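Local atomic coordinates of Aln2 (Streptomyces sp. CM020, PDB entry 6P7L), a protein that belongs to the SnoaL-like proteins of the NTF2 superfamily and probably takes part in biosynthesis of the polyketide antibiotic alnumycin. Residues Thr62-Ala67 and Val146-Val151. Sequence-based numbering, arbitrary orientation.
Sequences TFVAGA and VRVSGV
V64 meets V146 and V148 through a single methyl. Its CG1 lies 3.8 Å from V146 CG2 and 4.0 Å from V148 CG2, so one branch touches both V146 and V148. CG1 reaches them because it stands anti to the carbonyl carbon of V64 and beside the backbone N (chi1 -58°). The CB of V64 and that of V148 both point toward the opposing segment, and in V148 it is CG2 that does the touching. V146 contributes the methyl lying between its backbone N and carbonyl carbon. In both pairs the side chains meet at a slant. The contact is small and purely apolar, burying 85 Å² in all, and the three valines remain partly exposed.

A tight turn begins at V64 and another at V148. V64 to A67 is a type II turn, closed by A67 N to V64 O at 3.0 Å, with G66 at positive phi. V148 to V151 is a type I' beta hairpin turn, with backbone bonds between V148 and V151 in both directions. The CB of R147 is directed away from segment 62-67, and its guanidinium reaches G150 of this turn. Its NH1 donates to G150 O at 3.2 Å, approaching from above the carbonyl plane, while the oxygen lies in the guanidinium plane. The same NH1 forms a salt bridge with E39 of helix 34-52.

Strand 151-161 lies between the two parts of the contact. Its S154 makes backbone bonds with T62 and V64, and its R153 with V146. The valines therefore meet across this strand, near the surface, where the short strand 63-64 following helix 56-60 approaches the hairpin end of strand 133-148.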
ATOM      1  N   THR A  62      13.149   8.900  15.911  1.00 12.76           N
ATOM      2  CA  THR A  62      11.700   8.880  15.985  1.00 11.02           C
ATOM      3  C   THR A  62      11.198   8.057  17.165  1.00 14.20           C
ATOM      4  O   THR A  62       9.996   8.117  17.474  1.00 16.44           O
ATOM      5  CB  THR A  62      11.047   8.320  14.708  1.00 15.11           C
ATOM      6  OG1 THR A  62      11.311   6.912  14.568  1.00 14.82           O
ATOM      7  CG2 THR A  62      11.470   9.091  13.458  1.00 17.79           C
ATOM      8  N   PHE A  63      12.093   7.323  17.847  1.00 15.79           N
ATOM      9  CA  PHE A  63      11.719   6.524  19.007  1.00 14.08           C
ATOM     10  C   PHE A  63      11.949   7.314  20.294  1.00 17.14           C
ATOM     11  O   PHE A  63      12.861   8.137  20.386  1.00 17.65           O
ATOM     12  CB  PHE A  63      12.533   5.210  19.064  1.00 13.28           C
ATOM     13  CG  PHE A  63      12.107   4.198  18.049  1.00 13.26           C
ATOM     14  CD1 PHE A  63      12.502   4.321  16.722  1.00 16.64           C
ATOM     15  CD2 PHE A  63      11.321   3.121  18.411  1.00 14.77           C
ATOM     16  CE1 PHE A  63      12.079   3.417  15.784  1.00 16.97           C
ATOM     17  CE2 PHE A  63      10.903   2.203  17.452  1.00 16.01           C
ATOM     18  CZ  PHE A  63      11.275   2.380  16.153  1.00 14.43           C
ATOM     19  N   VAL A  64      11.088   7.081  21.290  1.00 15.14           N
ATOM     20  CA  VAL A  64      11.250   7.732  22.589  1.00 15.89           C
ATOM     21  C   VAL A  64      12.284   7.010  23.443  1.00 18.68           C
ATOM     22  O   VAL A  64      12.657   5.864  23.201  1.00 18.41           O
ATOM     23  CB  VAL A  64       9.908   7.844  23.334  1.00 20.05           C
ATOM     24  CG1 VAL A  64       8.917   8.609  22.494  1.00 28.15           C
ATOM     25  CG2 VAL A  64       9.400   6.469  23.742  1.00 17.00           C
ATOM     26  N   ALA A  65      12.741   7.702  24.486  1.00 19.26           N
ATOM     27  CA  ALA A  65      13.629   7.076  25.454  1.00 22.42           C
ATOM     28  C   ALA A  65      12.967   5.819  26.019  1.00 25.81           C
ATOM     29  O   ALA A  65      11.766   5.800  26.292  1.00 23.43           O
ATOM     30  CB  ALA A  65      13.964   8.036  26.587  1.00 28.06           C
ATOM     31  N   GLY A  66      13.747   4.761  26.176  1.00 24.76           N
ATOM     32  CA  GLY A  66      13.192   3.509  26.673  1.00 23.40           C
ATOM     33  C   GLY A  66      12.258   2.765  25.738  1.00 27.92           C
ATOM     34  O   GLY A  66      11.663   1.769  26.165  1.00 21.31           O
ATOM     35  N   ALA A  67      12.150   3.174  24.470  1.00 20.40           N
ATOM     36  CA  ALA A  67      11.312   2.447  23.511  1.00 17.74           C
ATOM     37  C   ALA A  67      11.775   0.996  23.397  1.00 21.07           C
ATOM     38  O   ALA A  67      12.956   0.684  23.533  1.00 21.53           O
ATOM     39  CB  ALA A  67      11.359   3.104  22.139  1.00 15.78           C
ATOM     40  N   VAL A 146       3.249   7.422  20.662  1.00 18.60           N
ATOM     41  CA  VAL A 146       2.900   8.388  21.689  1.00 16.32           C
ATOM     42  C   VAL A 146       3.236   9.775  21.168  1.00 21.27           C
ATOM     43  O   VAL A 146       4.078   9.943  20.290  1.00 20.04           O
ATOM     44  CB  VAL A 146       3.620   8.113  23.017  1.00 23.80           C
ATOM     45  CG1 VAL A 146       3.179   6.784  23.598  1.00 31.15           C
ATOM     46  CG2 VAL A 146       5.154   8.182  22.844  1.00 23.16           C
ATOM     47  N   ARG A 147       2.575  10.774  21.732  1.00 22.70           N
ATOM     48  CA  ARG A 147       2.767  12.162  21.329  1.00 30.77           C
ATOM     49  C   ARG A 147       3.746  12.843  22.283  1.00 30.20           C
ATOM     50  O   ARG A 147       3.561  12.795  23.500  1.00 28.58           O
ATOM     51  CB  ARG A 147       1.425  12.892  21.324  1.00 31.88           C
ATOM     52  CG  ARG A 147       1.419  14.213  20.604  1.00 45.60           C
ATOM     53  CD  ARG A 147      -0.015  14.715  20.497  1.00 41.79           C
ATOM     54  NE  ARG A 147      -0.852  13.768  19.750  1.00 33.49           N
ATOM     55  CZ  ARG A 147      -0.804  13.627  18.432  1.00 33.63           C
ATOM     56  NH1 ARG A 147       0.043  14.386  17.752  1.00 27.28           N
ATOM     57  NH2 ARG A 147      -1.590  12.735  17.800  1.00 27.14           N
ATOM     58  N   VAL A 148       4.794  13.462  21.727  1.00 22.65           N
ATOM     59  CA  VAL A 148       5.807  14.154  22.522  1.00 23.57           C
ATOM     60  C   VAL A 148       5.991  15.531  21.923  1.00 21.88           C
ATOM     61  O   VAL A 148       6.364  15.652  20.747  1.00 25.41           O
ATOM     62  CB  VAL A 148       7.150  13.391  22.549  1.00 25.69           C
ATOM     63  CG1 VAL A 148       8.195  14.153  23.347  1.00 34.36           C
ATOM     64  CG2 VAL A 148       6.923  12.013  23.127  1.00 30.53           C
ATOM     65  N   SER A 149       5.714  16.563  22.732  1.00 23.71           N
ATOM     66  CA  SER A 149       5.705  17.957  22.292  1.00 28.77           C
ATOM     67  C   SER A 149       4.910  18.094  20.998  1.00 31.70           C
ATOM     68  O   SER A 149       5.343  18.722  20.030  1.00 33.66           O
ATOM     69  CB  SER A 149       7.121  18.534  22.157  1.00 41.26           C
ATOM     70  OG  SER A 149       7.905  18.139  23.264  1.00 44.45           O
ATOM     71  N   GLY A 150       3.788  17.382  20.931  1.00 31.82           N
ATOM     72  CA  GLY A 150       2.824  17.540  19.870  1.00 38.28           C
ATOM     73  C   GLY A 150       3.019  16.647  18.676  1.00 42.16           C
ATOM     74  O   GLY A 150       2.194  16.697  17.755  1.00 56.53           O
ATOM     75  N   VAL A 151       4.075  15.836  18.653  1.00 31.46           N
ATOM     76  CA  VAL A 151       4.384  15.055  17.463  1.00 42.01           C
ATOM     77  C   VAL A 151       4.416  13.587  17.850  1.00 27.97           C
ATOM     78  O   VAL A 151       4.789  13.227  18.969  1.00 22.78           O
ATOM     79  CB  VAL A 151       5.715  15.469  16.803  1.00 33.78           C
ATOM     80  CG1 VAL A 151       5.741  16.966  16.526  1.00 40.37           C
ATOM     81  CG2 VAL A 151       6.871  15.042  17.670  1.00 44.32           C
TER